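Local coordinates for type VI secretion system component (Escherichia coli O6, PDB 2P5Z), which is a component of the type VI secretion system, structurally similar to the T4 phage tail proteins gp27 and gp5, at residues 165-170 with 418-423; 22-27 with 54-59; 228-233 with 360-365; 133-138 with 177-182. All coordinates share one frame; numbering follows the deposited sequence.

Contact 1 (165-170 with 418-423); sequences MQYGED and DTWKPG
Lys421 reaches across to Gln166 in the one hydrogen bond between the segments, its NZ lying 2.9 Å from Gln166 OE1. The ammonium sits above the amide, 43° out of the carbonyl plane, and the two side chains run nearly perpendicular to each other. Lys421 NZ is also bonded to Tyr126 OH, its stronger polar partner. The other end of the amide is held as well: Gln166 NE2 donates to Glu169 O at 3.0 Å, almost straight and within the amide plane, and makes a further bond to Asp171 OD1.

The apolar part centres on the six-membered ring of Trp420. Met165 meets it end-on, its methyl CE lying near the indole plane, 3.5 Å from Trp420 CH2. The methyl gets there because Met165 turns CG away from its backbone N (chi1 -155°) and bends at the thioether. Tyr167 adds a looser contact, CD2 to Trp420 CH2 at 4.2 Å, in which CH2 approaches the edge of the phenol ring. Ile125 of strand 124-127 packs against both Met165 and Trp420.

A loop of the OB-fold part is thus fastened to the gp27-like part by a polar and an apolar patch. With OE1 turned to a cation and NE2 to oxygen acceptors, the rotation of the buried amide is fixed, and Asp171, a distant and weak ionic partner, probably helps to balance the lysine's charge.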
loop_
_atom_site.group_PDB
_atom_site.type_symbol
_atom_site.label_atom_id
_atom_site.label_comp_id
_atom_site.label_asym_id
_atom_site.label_seq_id
_atom_site.Cartn_x
_atom_site.Cartn_y
_atom_site.Cartn_z
ATOM N N MET A 165 -18.885 -16.919 5.184
ATOM C CA MET A 165 -19.280 -15.520 5.004
ATOM C C MET A 165 -18.486 -14.771 3.903
ATOM O O MET A 165 -17.254 -14.841 3.843
ATOM C CB MET A 165 -19.112 -14.765 6.327
ATOM C CG MET A 165 -20.017 -13.556 6.438
ATOM S SD MET A 165 -19.748 -12.526 7.897
ATOM C CE MET A 165 -21.430 -12.104 8.204
ATOM N N GLN A 166 -19.204 -14.050 3.054
ATOM C CA GLN A 166 -18.610 -13.055 2.166
ATOM C C GLN A 166 -19.000 -11.683 2.711
ATOM O O GLN A 166 -20.172 -11.315 2.709
ATOM C CB GLN A 166 -19.138 -13.225 0.736
ATOM C CG GLN A 166 -18.824 -12.078 -0.221
ATOM C CD GLN A 166 -19.244 -12.361 -1.666
ATOM O OE1 GLN A 166 -19.900 -13.364 -1.957
ATOM N NE2 GLN A 166 -18.872 -11.463 -2.572
ATOM N N TYR A 167 -18.025 -10.935 3.210
ATOM C CA TYR A 167 -18.307 -9.596 3.724
ATOM C C TYR A 167 -17.257 -8.599 3.215
ATOM O O TYR A 167 -16.053 -8.816 3.391
ATOM C CB TYR A 167 -18.377 -9.614 5.260
ATOM C CG TYR A 167 -18.755 -8.286 5.895
ATOM C CD1 TYR A 167 -17.780 -7.368 6.315
ATOM C CD2 TYR A 167 -20.080 -7.938 6.058
ATOM C CE1 TYR A 167 -18.127 -6.154 6.886
ATOM C CE2 TYR A 167 -20.440 -6.723 6.620
ATOM C CZ TYR A 167 -19.467 -5.841 7.042
ATOM O OH TYR A 167 -19.857 -4.642 7.610
ATOM N N GLY A 168 -17.727 -7.510 2.609
ATOM C CA GLY A 168 -16.857 -6.456 2.052
ATOM C C GLY A 168 -15.833 -6.954 1.036
ATOM O O GLY A 168 -14.664 -6.606 1.108
ATOM N N GLU A 169 -16.276 -7.809 0.123
ATOM C CA GLU A 169 -15.411 -8.460 -0.841
ATOM C C GLU A 169 -16.191 -8.534 -2.144
ATOM O O GLU A 169 -17.361 -8.928 -2.152
ATOM C CB GLU A 169 -15.070 -9.888 -0.401
ATOM C CG GLU A 169 -13.939 -10.054 0.616
ATOM C CD GLU A 169 -13.724 -11.529 1.013
ATOM O OE1 GLU A 169 -14.704 -12.218 1.369
ATOM O OE2 GLU A 169 -12.578 -12.019 0.976
ATOM N N ASP A 170 -15.569 -8.150 -3.250
ATOM C CA ASP A 170 -16.207 -8.328 -4.543
ATOM C C ASP A 170 -16.192 -9.822 -4.849
ATOM O O ASP A 170 -15.429 -10.586 -4.229
ATOM C CB ASP A 170 -15.481 -7.526 -5.631
ATOM C CG ASP A 170 -14.009 -7.905 -5.751
ATOM O OD1 ASP A 170 -13.675 -8.796 -6.557
ATOM O OD2 ASP A 170 -13.183 -7.359 -4.995
ATOM N N ASP A 418 -30.092 -3.080 1.470
ATOM C CA ASP A 418 -30.044 -4.360 0.744
ATOM C C ASP A 418 -28.615 -4.762 0.319
ATOM O O ASP A 418 -28.332 -5.007 -0.860
ATOM C CB ASP A 418 -31.015 -4.366 -0.456
ATOM C CG ASP A 418 -30.762 -3.217 -1.442
ATOM O OD1 ASP A 418 -30.121 -2.214 -1.062
ATOM O OD2 ASP A 418 -31.199 -3.326 -2.609
ATOM N N THR A 419 -27.723 -4.852 1.302
ATOM C CA THR A 419 -26.334 -5.223 1.065
ATOM C C THR A 419 -26.159 -6.741 1.133
ATOM O O THR A 419 -25.080 -7.264 0.860
ATOM C CB THR A 419 -25.400 -4.535 2.083
ATOM O OG1 THR A 419 -25.839 -4.834 3.415
ATOM C CG2 THR A 419 -25.424 -3.026 1.889
ATOM N N TRP A 420 -27.239 -7.433 1.485
ATOM C CA TRP A 420 -27.235 -8.881 1.634
ATOM C C TRP A 420 -27.974 -9.564 0.492
ATOM O O TRP A 420 -29.074 -9.149 0.130
ATOM C CB TRP A 420 -27.813 -9.288 3.003
ATOM C CG TRP A 420 -26.953 -8.792 4.127
ATOM C CD1 TRP A 420 -27.043 -7.578 4.749
ATOM C CD2 TRP A 420 -25.840 -9.468 4.724
ATOM N NE1 TRP A 420 -26.061 -7.466 5.714
ATOM C CE2 TRP A 420 -25.309 -8.611 5.712
ATOM C CE3 TRP A 420 -25.255 -10.717 4.533
ATOM C CZ2 TRP A 420 -24.203 -8.955 6.491
ATOM C CZ3 TRP A 420 -24.148 -11.065 5.316
ATOM C CH2 TRP A 420 -23.632 -10.179 6.269
ATOM N N LYS A 421 -27.351 -10.593 -0.083
ATOM C CA LYS A 421 -27.990 -11.434 -1.092
ATOM C C LYS A 421 -29.227 -12.132 -0.506
ATOM O O LYS A 421 -29.201 -12.562 0.651
ATOM C CB LYS A 421 -26.989 -12.461 -1.640
ATOM C CG LYS A 421 -25.908 -11.860 -2.542
ATOM C CD LYS A 421 -24.889 -12.907 -3.000
ATOM C CE LYS A 421 -23.564 -12.264 -3.422
ATOM N NZ LYS A 421 -22.448 -13.254 -3.433
ATOM N N PRO A 422 -30.323 -12.205 -1.291
ATOM C CA PRO A 422 -31.600 -12.804 -0.890
ATOM C C PRO A 422 -31.473 -14.224 -0.350
ATOM O O PRO A 422 -30.935 -15.106 -1.026
ATOM C CB PRO A 422 -32.401 -12.826 -2.195
ATOM C CG PRO A 422 -31.843 -11.709 -3.000
ATOM C CD PRO A 422 -30.382 -11.669 -2.666
ATOM N N GLY A 423 -31.942 -14.424 0.881
ATOM C CA GLY A 423 -31.902 -15.735 1.534
ATOM C C GLY A 423 -30.520 -16.134 2.011
ATOM O O GLY A 423 -30.282 -17.292 2.373
#

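Contact 2 (22-27 with 54-59); sequences RGLQSP and KAIAPE
From loop 54-59, Ile56 points at loop 22-27 and divides its branches between Ser26 and Leu24. Its longer arm bears on the serine: Ile56 CD1 lies 3.6 Å from Ser26 CB and Ile56 CG1 3.7 Å from Ser26 OG, so that the arm passes alongside the short side chain and touches both of its atoms. The shorter branch faces the leucine, with Ile56 CG2 4.2 Å from Leu24 CD1. This division follows from a chi1 of -54° at Ile56, which sets CG1 beside the backbone N and CG2 beside the carbonyl carbon, while an extended chi2 straightens the arm. All three CB atoms point into the gap, and the backbones come nearest at Ser26 and Ile56, whose CA atoms are 7.2 Å apart.

The two segments meet by van der Waals packing alone, although Ser26 also has a polar role: its OG is hydrogen-bonded to Asp53 OD2, just ahead of the second loop. Ile56 in turn is fixed through its backbone N to Tyr106 OH, and its side chain rests on Phe49 and Ser51 of strand 44-51. Close by, Lys54 forms a salt bridge with Asp334 of a second subunit.

Loop 22-27 leads from strand 18-21 to strand 29-38; loop 54-59 follows strand 44-51 and precedes strand 65-70. Both step between the same two antiparallel pairings, consistent with neighbouring connections of a beta barrel, as in the phage-barrel family.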
loop_
_atom_site.group_PDB
_atom_site.type_symbol
_atom_site.label_atom_id
_atom_site.label_comp_id
_atom_site.label_asym_id
_atom_site.label_seq_id
_atom_site.Cartn_x
_atom_site.Cartn_y
_atom_site.Cartn_z
ATOM N N ARG A 22 -17.674 -7.890 -31.717
ATOM C CA ARG A 22 -19.032 -8.101 -32.220
ATOM C C ARG A 22 -19.858 -6.824 -32.399
ATOM O O ARG A 22 -19.984 -6.008 -31.487
ATOM C CB ARG A 22 -19.776 -9.107 -31.332
ATOM C CG ARG A 22 -21.319 -8.966 -31.288
ATOM C CD ARG A 22 -21.958 -9.869 -30.229
ATOM N NE ARG A 22 -22.340 -11.168 -30.772
ATOM C CZ ARG A 22 -21.580 -12.268 -30.767
ATOM N NH1 ARG A 22 -22.053 -13.389 -31.300
ATOM N NH2 ARG A 22 -20.362 -12.266 -30.233
ATOM N N GLY A 23 -20.381 -6.652 -33.612
ATOM C CA GLY A 23 -21.299 -5.572 -33.928
ATOM C C GLY A 23 -20.623 -4.344 -34.484
ATOM O O GLY A 23 -21.284 -3.352 -34.771
ATOM N N LEU A 24 -19.309 -4.398 -34.652
ATOM C CA LEU A 24 -18.567 -3.185 -34.962
ATOM C C LEU A 24 -18.334 -3.014 -36.461
ATOM O O LEU A 24 -17.659 -3.835 -37.091
ATOM C CB LEU A 24 -17.231 -3.159 -34.206
ATOM C CG LEU A 24 -16.470 -1.838 -34.247
ATOM C CD1 LEU A 24 -17.301 -0.706 -33.625
ATOM C CD2 LEU A 24 -15.140 -1.980 -33.548
ATOM N N GLN A 25 -18.880 -1.942 -37.026
ATOM C CA GLN A 25 -18.754 -1.728 -38.463
ATOM C C GLN A 25 -17.405 -1.134 -38.806
ATOM O O GLN A 25 -16.818 -1.440 -39.848
ATOM C CB GLN A 25 -19.861 -0.829 -38.969
ATOM C CG GLN A 25 -21.216 -1.407 -38.699
ATOM C CD GLN A 25 -22.263 -0.860 -39.620
ATOM O OE1 GLN A 25 -23.012 -1.617 -40.242
ATOM N NE2 GLN A 25 -22.318 0.464 -39.736
ATOM N N SER A 26 -16.924 -0.282 -37.917
ATOM C CA SER A 26 -15.621 0.326 -38.068
ATOM C C SER A 26 -14.540 -0.725 -38.247
ATOM O O SER A 26 -14.488 -1.690 -37.492
ATOM C CB SER A 26 -15.319 1.184 -36.852
ATOM O OG SER A 26 -16.348 2.129 -36.649
ATOM N N PRO A 27 -13.714 -0.562 -39.290
ATOM C CA PRO A 27 -12.584 -1.444 -39.576
ATOM C C PRO A 27 -11.581 -1.396 -38.447
ATOM O O PRO A 27 -11.324 -0.331 -37.903
ATOM C CB PRO A 27 -11.968 -0.830 -40.839
ATOM C CG PRO A 27 -12.492 0.591 -40.880
ATOM C CD PRO A 27 -13.851 0.514 -40.291
ATOM N N LYS A 54 -13.130 7.947 -37.504
ATOM C CA LYS A 54 -12.529 8.887 -36.566
ATOM C C LYS A 54 -13.451 9.248 -35.396
ATOM O O LYS A 54 -13.189 10.222 -34.694
ATOM C CB LYS A 54 -12.089 10.159 -37.298
ATOM C CG LYS A 54 -11.297 9.874 -38.551
ATOM C CD LYS A 54 -10.267 10.955 -38.828
ATOM C CE LYS A 54 -10.913 12.263 -39.259
ATOM N NZ LYS A 54 -9.898 13.355 -39.233
ATOM N N ALA A 55 -14.511 8.462 -35.188
ATOM C CA ALA A 55 -15.474 8.704 -34.109
ATOM C C ALA A 55 -16.165 7.429 -33.636
ATOM O O ALA A 55 -17.380 7.410 -33.497
ATOM C CB ALA A 55 -16.520 9.731 -34.544
ATOM N N ILE A 56 -15.403 6.360 -33.406
ATOM C CA ILE A 56 -15.955 5.169 -32.767
ATOM C C ILE A 56 -16.419 5.567 -31.369
ATOM O O ILE A 56 -15.645 6.148 -30.593
ATOM C CB ILE A 56 -14.926 4.042 -32.650
ATOM C CG1 ILE A 56 -14.311 3.725 -34.018
ATOM C CG2 ILE A 56 -15.563 2.796 -32.050
ATOM C CD1 ILE A 56 -13.442 2.476 -34.014
ATOM N N ALA A 57 -17.694 5.305 -31.088
ATOM C CA ALA A 57 -18.346 5.667 -29.829
ATOM C C ALA A 57 -18.206 4.543 -28.783
ATOM O O ALA A 57 -18.411 3.376 -29.103
ATOM C CB ALA A 57 -19.820 5.973 -30.094
ATOM N N PRO A 58 -17.866 4.893 -27.525
ATOM C CA PRO A 58 -17.664 3.876 -26.479
ATOM C C PRO A 58 -18.805 2.862 -26.360
ATOM O O PRO A 58 -18.549 1.666 -26.180
ATOM C CB PRO A 58 -17.509 4.704 -25.193
ATOM C CG PRO A 58 -17.911 6.089 -25.550
ATOM C CD PRO A 58 -17.626 6.250 -27.011
ATOM N N GLU A 59 -20.038 3.335 -26.534
ATOM C CA GLU A 59 -21.231 2.474 -26.471
ATOM C C GLU A 59 -21.260 1.357 -27.522
ATOM O O GLU A 59 -21.861 0.308 -27.294
ATOM C CB GLU A 59 -22.531 3.295 -26.510
ATOM C CG GLU A 59 -22.470 4.569 -27.357
ATOM C CD GLU A 59 -21.989 5.774 -26.561
ATOM O OE1 GLU A 59 -20.943 6.356 -26.917
ATOM O OE2 GLU A 59 -22.647 6.119 -25.555
#

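Contact 3 (228-233 with 360-365)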
loop_
_atom_site.group_PDB
_atom_site.type_symbol
_atom_site.label_atom_id
_atom_site.label_comp_id
_atom_site.label_asym_id
_atom_site.label_seq_id
_atom_site.Cartn_x
_atom_site.Cartn_y
_atom_site.Cartn_z
ATOM N N GLU A 228 9.206 -21.133 -34.432
ATOM C CA GLU A 228 8.907 -20.944 -32.997
ATOM C C GLU A 228 9.937 -21.548 -32.036
ATOM O O GLU A 228 10.213 -22.748 -32.090
ATOM C CB GLU A 228 7.518 -21.514 -32.674
ATOM C CG GLU A 228 6.367 -20.878 -33.457
ATOM C CD GLU A 228 5.013 -21.088 -32.791
ATOM O OE1 GLU A 228 4.921 -21.948 -31.886
ATOM O OE2 GLU A 228 4.044 -20.389 -33.169
ATOM N N ALA A 229 10.466 -20.725 -31.124
ATOM C CA ALA A 229 11.571 -21.146 -30.241
ATOM C C ALA A 229 11.628 -20.471 -28.854
ATOM O O ALA A 229 10.846 -19.567 -28.557
ATOM C CB ALA A 229 12.881 -20.949 -30.956
ATOM N N VAL A 230 12.586 -20.904 -28.030
ATOM C CA VAL A 230 12.769 -20.373 -26.670
ATOM C C VAL A 230 14.203 -19.825 -26.441
ATOM O O VAL A 230 15.137 -20.301 -27.061
ATOM C CB VAL A 230 12.359 -21.463 -25.621
ATOM C CG1 VAL A 230 13.545 -22.020 -24.853
ATOM C CG2 VAL A 230 11.335 -20.928 -24.668
ATOM N N TRP A 231 14.371 -18.809 -25.590
ATOM C CA TRP A 231 15.707 -18.249 -25.277
ATOM C C TRP A 231 15.699 -17.367 -24.031
ATOM O O TRP A 231 14.645 -17.082 -23.481
ATOM C CB TRP A 231 16.262 -17.429 -26.451
ATOM C CG TRP A 231 15.705 -16.032 -26.581
ATOM C CD1 TRP A 231 16.232 -14.878 -26.060
ATOM C CD2 TRP A 231 14.542 -15.649 -27.317
ATOM N NE1 TRP A 231 15.440 -13.806 -26.401
ATOM C CE2 TRP A 231 14.403 -14.253 -27.183
ATOM C CE3 TRP A 231 13.601 -16.355 -28.071
ATOM C CZ2 TRP A 231 13.353 -13.544 -27.765
ATOM C CZ3 TRP A 231 12.568 -15.652 -28.669
ATOM C CH2 TRP A 231 12.444 -14.260 -28.504
ATOM N N GLY A 232 16.874 -16.916 -23.605
ATOM C CA GLY A 232 16.993 -15.995 -22.467
ATOM C C GLY A 232 16.676 -16.628 -21.114
ATOM O O GLY A 232 16.232 -15.939 -20.190
ATOM N N LEU A 233 16.896 -17.938 -21.006
ATOM C CA LEU A 233 16.501 -18.687 -19.828
ATOM C C LEU A 233 17.266 -18.260 -18.589
ATOM O O LEU A 233 18.479 -18.045 -18.643
ATOM C CB LEU A 233 16.659 -20.189 -20.041
ATOM C CG LEU A 233 15.904 -20.820 -21.212
ATOM C CD1 LEU A 233 15.981 -22.341 -21.150
ATOM C CD2 LEU A 233 14.444 -20.382 -21.262
ATOM N N LEU A 360 7.254 -13.166 -26.193
ATOM C CA LEU A 360 6.739 -13.243 -24.826
ATOM C C LEU A 360 7.800 -13.555 -23.791
ATOM O O LEU A 360 8.704 -14.327 -24.064
ATOM C CB LEU A 360 5.534 -14.206 -24.712
ATOM C CG LEU A 360 5.408 -15.739 -24.750
ATOM C CD1 LEU A 360 5.682 -16.257 -26.128
ATOM C CD2 LEU A 360 6.240 -16.509 -23.704
ATOM N N THR A 361 7.701 -12.961 -22.607
ATOM C CA THR A 361 8.493 -13.420 -21.469
ATOM C C THR A 361 7.589 -14.335 -20.622
ATOM O O THR A 361 6.406 -14.045 -20.461
ATOM C CB THR A 361 9.008 -12.250 -20.604
ATOM O OG1 THR A 361 7.899 -11.621 -19.952
ATOM C CG2 THR A 361 9.717 -11.195 -21.454
ATOM N N PHE A 362 8.120 -15.441 -20.103
ATOM C CA PHE A 362 7.320 -16.296 -19.245
ATOM C C PHE A 362 7.892 -16.487 -17.845
ATOM O O PHE A 362 9.093 -16.482 -17.675
ATOM C CB PHE A 362 7.044 -17.648 -19.903
ATOM C CG PHE A 362 8.257 -18.529 -20.076
ATOM C CD1 PHE A 362 8.656 -19.416 -19.075
ATOM C CD2 PHE A 362 8.973 -18.519 -21.276
ATOM C CE1 PHE A 362 9.762 -20.253 -19.249
ATOM C CE2 PHE A 362 10.073 -19.361 -21.462
ATOM C CZ PHE A 362 10.470 -20.223 -20.447
ATOM N N THR A 363 7.033 -16.667 -16.846
ATOM C CA THR A 363 7.489 -17.156 -15.536
ATOM C C THR A 363 7.062 -18.610 -15.475
ATOM O O THR A 363 6.176 -19.016 -16.227
ATOM C CB THR A 363 6.916 -16.363 -14.333
ATOM O OG1 THR A 363 5.487 -16.459 -14.342
ATOM C CG2 THR A 363 7.297 -14.900 -14.414
ATOM N N ALA A 364 7.698 -19.393 -14.610
ATOM C CA ALA A 364 7.451 -20.831 -14.565
ATOM C C ALA A 364 7.944 -21.468 -13.263
ATOM O O ALA A 364 8.666 -20.843 -12.475
ATOM C CB ALA A 364 8.112 -21.522 -15.763
ATOM N N ILE A 365 7.547 -22.714 -13.031
ATOM C CA ILE A 365 8.044 -23.458 -11.870
ATOM C C ILE A 365 8.438 -24.834 -12.395
ATOM O O ILE A 365 7.903 -25.265 -13.418
ATOM C CB ILE A 365 6.985 -23.574 -10.669
ATOM C CG1 ILE A 365 5.739 -24.380 -11.071
ATOM C CG2 ILE A 365 6.629 -22.197 -10.061
ATOM C CD1 ILE A 365 4.961 -24.929 -9.895
#
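A backbone hydrogen bond joins Phe362 to Gly315 of strand 311-317, and the Phe362 ring leans across to Val230 and Leu233 on the strand beyond. This is packing between next-but-one neighbours of an antiparallel beta arrangement, consistent with the barrel-like fold of the phage-barrel family: strand 311-317 lies between 230-237 and 359-366 and pairs with both, so the two flanking strands run in the same direction. Backbone bonds of Trp231 to Gln316 and of Leu360 to Ser317 mark the ladders on its two flanks, and the contact spans it by side chains alone.

A chi1 of 68° holds the Phe362 ring between the backbone N and the carbonyl carbon and sends its far end out toward strand 230-237. There Val230 CG2 meets CE2 of the Phe362 ring at 3.8 Å, the two side chains lying roughly at right angles. Leu233 CD2 reaches the far corner of the ring, 4.1 Å from Phe362 CZ, along a more slanting course. Gly232 has a positive phi (70°), which probably breaks the regular alternation and lets Val230 and Leu233 reach one ring.

Phe362 also packs on Ile345 and Val348 of strand 343-353 and on Leu322, so the ring lies among further apolar side chains. Within its own strand, Ala364 CB lies in the plane of the Phe362 ring at its edge, 4.0 Å from Phe362 CD1.

Contact 4 (133-138 with 177-182)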
loop_
_atom_site.group_PDB
_atom_site.type_symbol
_atom_site.label_atom_id
_atom_site.label_comp_id
_atom_site.label_asym_id
_atom_site.label_seq_id
_atom_site.Cartn_x
_atom_site.Cartn_y
_atom_site.Cartn_z
ATOM N N GLN A 133 -18.799 -25.699 -4.717
ATOM C CA GLN A 133 -20.225 -25.416 -4.858
ATOM C C GLN A 133 -20.518 -23.921 -4.687
ATOM O O GLN A 133 -21.280 -23.338 -5.483
ATOM C CB GLN A 133 -21.045 -26.259 -3.887
ATOM C CG GLN A 133 -21.195 -27.704 -4.315
ATOM C CD GLN A 133 -21.802 -28.577 -3.226
ATOM O OE1 GLN A 133 -21.451 -28.471 -2.041
ATOM N NE2 GLN A 133 -22.716 -29.448 -3.625
ATOM N N ILE A 134 -19.894 -23.303 -3.678
ATOM C CA ILE A 134 -19.975 -21.844 -3.515
ATOM C C ILE A 134 -19.495 -21.122 -4.779
ATOM O O ILE A 134 -20.194 -20.227 -5.292
ATOM C CB ILE A 134 -19.203 -21.344 -2.261
ATOM C CG1 ILE A 134 -19.784 -21.981 -0.996
ATOM C CG2 ILE A 134 -19.307 -19.825 -2.118
ATOM C CD1 ILE A 134 -18.975 -21.770 0.279
ATOM N N VAL A 135 -18.333 -21.545 -5.300
ATOM C CA VAL A 135 -17.767 -20.921 -6.496
ATOM C C VAL A 135 -18.712 -21.091 -7.698
ATOM O O VAL A 135 -19.097 -20.104 -8.357
ATOM C CB VAL A 135 -16.323 -21.414 -6.781
ATOM C CG1 VAL A 135 -15.852 -20.933 -8.141
ATOM C CG2 VAL A 135 -15.377 -20.906 -5.704
ATOM N N GLU A 136 -19.152 -22.321 -7.932
ATOM C CA GLU A 136 -20.173 -22.559 -8.948
ATOM C C GLU A 136 -21.465 -21.723 -8.774
ATOM O O GLU A 136 -22.012 -21.202 -9.759
ATOM C CB GLU A 136 -20.495 -24.041 -9.066
ATOM C CG GLU A 136 -21.433 -24.292 -10.210
ATOM C CD GLU A 136 -21.492 -25.723 -10.647
ATOM O OE1 GLU A 136 -20.597 -26.503 -10.247
ATOM O OE2 GLU A 136 -22.433 -26.051 -11.414
ATOM N N LYS A 137 -21.922 -21.565 -7.532
ATOM C CA LYS A 137 -23.072 -20.700 -7.255
ATOM C C LYS A 137 -22.819 -19.282 -7.688
ATOM O O LYS A 137 -23.633 -18.722 -8.407
ATOM C CB LYS A 137 -23.467 -20.702 -5.777
ATOM C CG LYS A 137 -24.319 -21.864 -5.343
ATOM C CD LYS A 137 -24.831 -21.625 -3.927
ATOM C CE LYS A 137 -26.278 -22.091 -3.756
ATOM N NZ LYS A 137 -27.225 -20.954 -4.049
ATOM N N ILE A 138 -21.690 -18.708 -7.268
ATOM C CA ILE A 138 -21.332 -17.326 -7.643
ATOM C C ILE A 138 -21.288 -17.136 -9.171
ATOM O O ILE A 138 -21.832 -16.151 -9.704
ATOM C CB ILE A 138 -19.980 -16.942 -7.039
ATOM C CG1 ILE A 138 -20.078 -16.866 -5.516
ATOM C CG2 ILE A 138 -19.497 -15.594 -7.580
ATOM C CD1 ILE A 138 -20.073 -15.457 -5.011
ATOM N N ARG A 177 -9.970 -15.966 -3.091
ATOM C CA ARG A 177 -9.575 -16.271 -1.715
ATOM C C ARG A 177 -9.957 -17.696 -1.301
ATOM O O ARG A 177 -9.111 -18.439 -0.781
ATOM C CB ARG A 177 -10.173 -15.270 -0.736
ATOM C CG ARG A 177 -9.789 -15.563 0.700
ATOM C CD ARG A 177 -10.115 -14.426 1.676
ATOM N NE ARG A 177 -11.544 -14.123 1.803
ATOM C CZ ARG A 177 -12.436 -14.871 2.467
ATOM N NH1 ARG A 177 -12.076 -16.006 3.070
ATOM N NH2 ARG A 177 -13.705 -14.478 2.519
ATOM N N LEU A 178 -11.204 -18.091 -1.577
ATOM C CA LEU A 178 -11.666 -19.431 -1.209
ATOM C C LEU A 178 -10.886 -20.516 -1.916
ATOM O O LEU A 178 -10.469 -21.491 -1.278
ATOM C CB LEU A 178 -13.163 -19.636 -1.493
ATOM C CG LEU A 178 -14.306 -18.889 -0.787
ATOM C CD1 LEU A 178 -15.592 -19.595 -1.090
ATOM C CD2 LEU A 178 -14.123 -18.754 0.711
ATOM N N LEU A 179 -10.691 -20.352 -3.227
ATOM C CA LEU A 179 -9.903 -21.309 -4.000
ATOM C C LEU A 179 -8.449 -21.363 -3.531
ATOM O O LEU A 179 -7.865 -22.443 -3.426
ATOM C CB LEU A 179 -9.950 -20.970 -5.468
ATOM C CG LEU A 179 -11.325 -20.995 -6.135
ATOM C CD1 LEU A 179 -11.175 -20.413 -7.524
ATOM C CD2 LEU A 179 -11.906 -22.401 -6.195
ATOM N N SER A 180 -7.872 -20.209 -3.203
ATOM C CA SER A 180 -6.454 -20.200 -2.848
ATOM C C SER A 180 -6.168 -20.790 -1.471
ATOM O O SER A 180 -5.130 -21.445 -1.289
ATOM C CB SER A 180 -5.845 -18.806 -2.950
ATOM O OG SER A 180 -6.179 -18.039 -1.813
ATOM N N GLU A 181 -7.083 -20.556 -0.521
ATOM C CA GLU A 181 -6.943 -21.043 0.857
ATOM C C GLU A 181 -6.900 -22.563 0.884
ATOM O O GLU A 181 -6.268 -23.162 1.743
ATOM C CB GLU A 181 -8.076 -20.508 1.742
ATOM C CG GLU A 181 -7.731 -19.229 2.511
ATOM C CD GLU A 181 -8.941 -18.363 2.858
ATOM O OE1 GLU A 181 -10.077 -18.744 2.541
ATOM O OE2 GLU A 181 -8.750 -17.270 3.431
ATOM N N VAL A 182 -7.528 -23.169 -0.113
ATOM C CA VAL A 182 -7.642 -24.605 -0.232
ATOM C C VAL A 182 -6.750 -25.100 -1.394
ATOM O O VAL A 182 -6.600 -26.304 -1.634
ATOM C CB VAL A 182 -9.146 -24.908 -0.403
ATOM C CG1 VAL A 182 -9.477 -25.467 -1.760
ATOM C CG2 VAL A 182 -9.685 -25.731 0.753
#
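Ile134 and Val135 on helix 131-140 meet Leu178 and Leu179 on helix 171-182, forming an apolar helix-helix interface of four buried side chains. Two consecutive residues on each helix make two separate pairs, each crossing at about a right angle, and the backbones come nearest at Val135 and Leu178, whose CA atoms are 8.2 Å apart.

In the first pair Ile134 uses its short branch. With chi1 at -60°, Ile134 CG2 lies beside the carbonyl carbon, 3.9 Å from Leu178 CD1. In the second, Val135 has CG1 anti to the backbone N (chi1 171°), which leaves CG2 on the side of the partner helix, 3.8 Å from Leu179 CD2 and 4.1 Å from Leu179 CG. Both leucines share one conformation, with CG opposite the carbonyl carbon and chi2 near 180°, yet they offer different methyls: CD1 in Leu178, CD2 in Leu179.

The interface continues beyond these four residues. Val164 of strand 161-166 packs against both Ile134 and Leu178, and Phe152 of strand 150-153 touches Val135, so the helix pair is joined to neighbouring strands by a common apolar layer.

Within helix 171-182, a backbone carbonyl takes two bonds. Arg177 O accepts the regular helical bond from Glu181 N at 2.9 Å and, from the same face of its plane, a second from Ser180 OG at 3.1 Å.

From the N terminus, contact 2 closes first, joining two early loops of the barrel-like part before any other contact begins. Contact 4 opens at helix 131-140 and closes at helix 171-182, but contact 1 has meanwhile opened at 165-170, so these two cross. Contact 1 does not close until 418-423, a span that takes in the whole of contact 3, where strands 230-237 and 359-366 meet on the opposite side of the chain's centre. Contacts 1 and 4 touch, with centres about 15 Å apart and a salt bridge between Glu169 and Arg177. Together they link the helical region to the OB-fold part, whereas contacts 2 and 3 stand apart in the barrel-like portion.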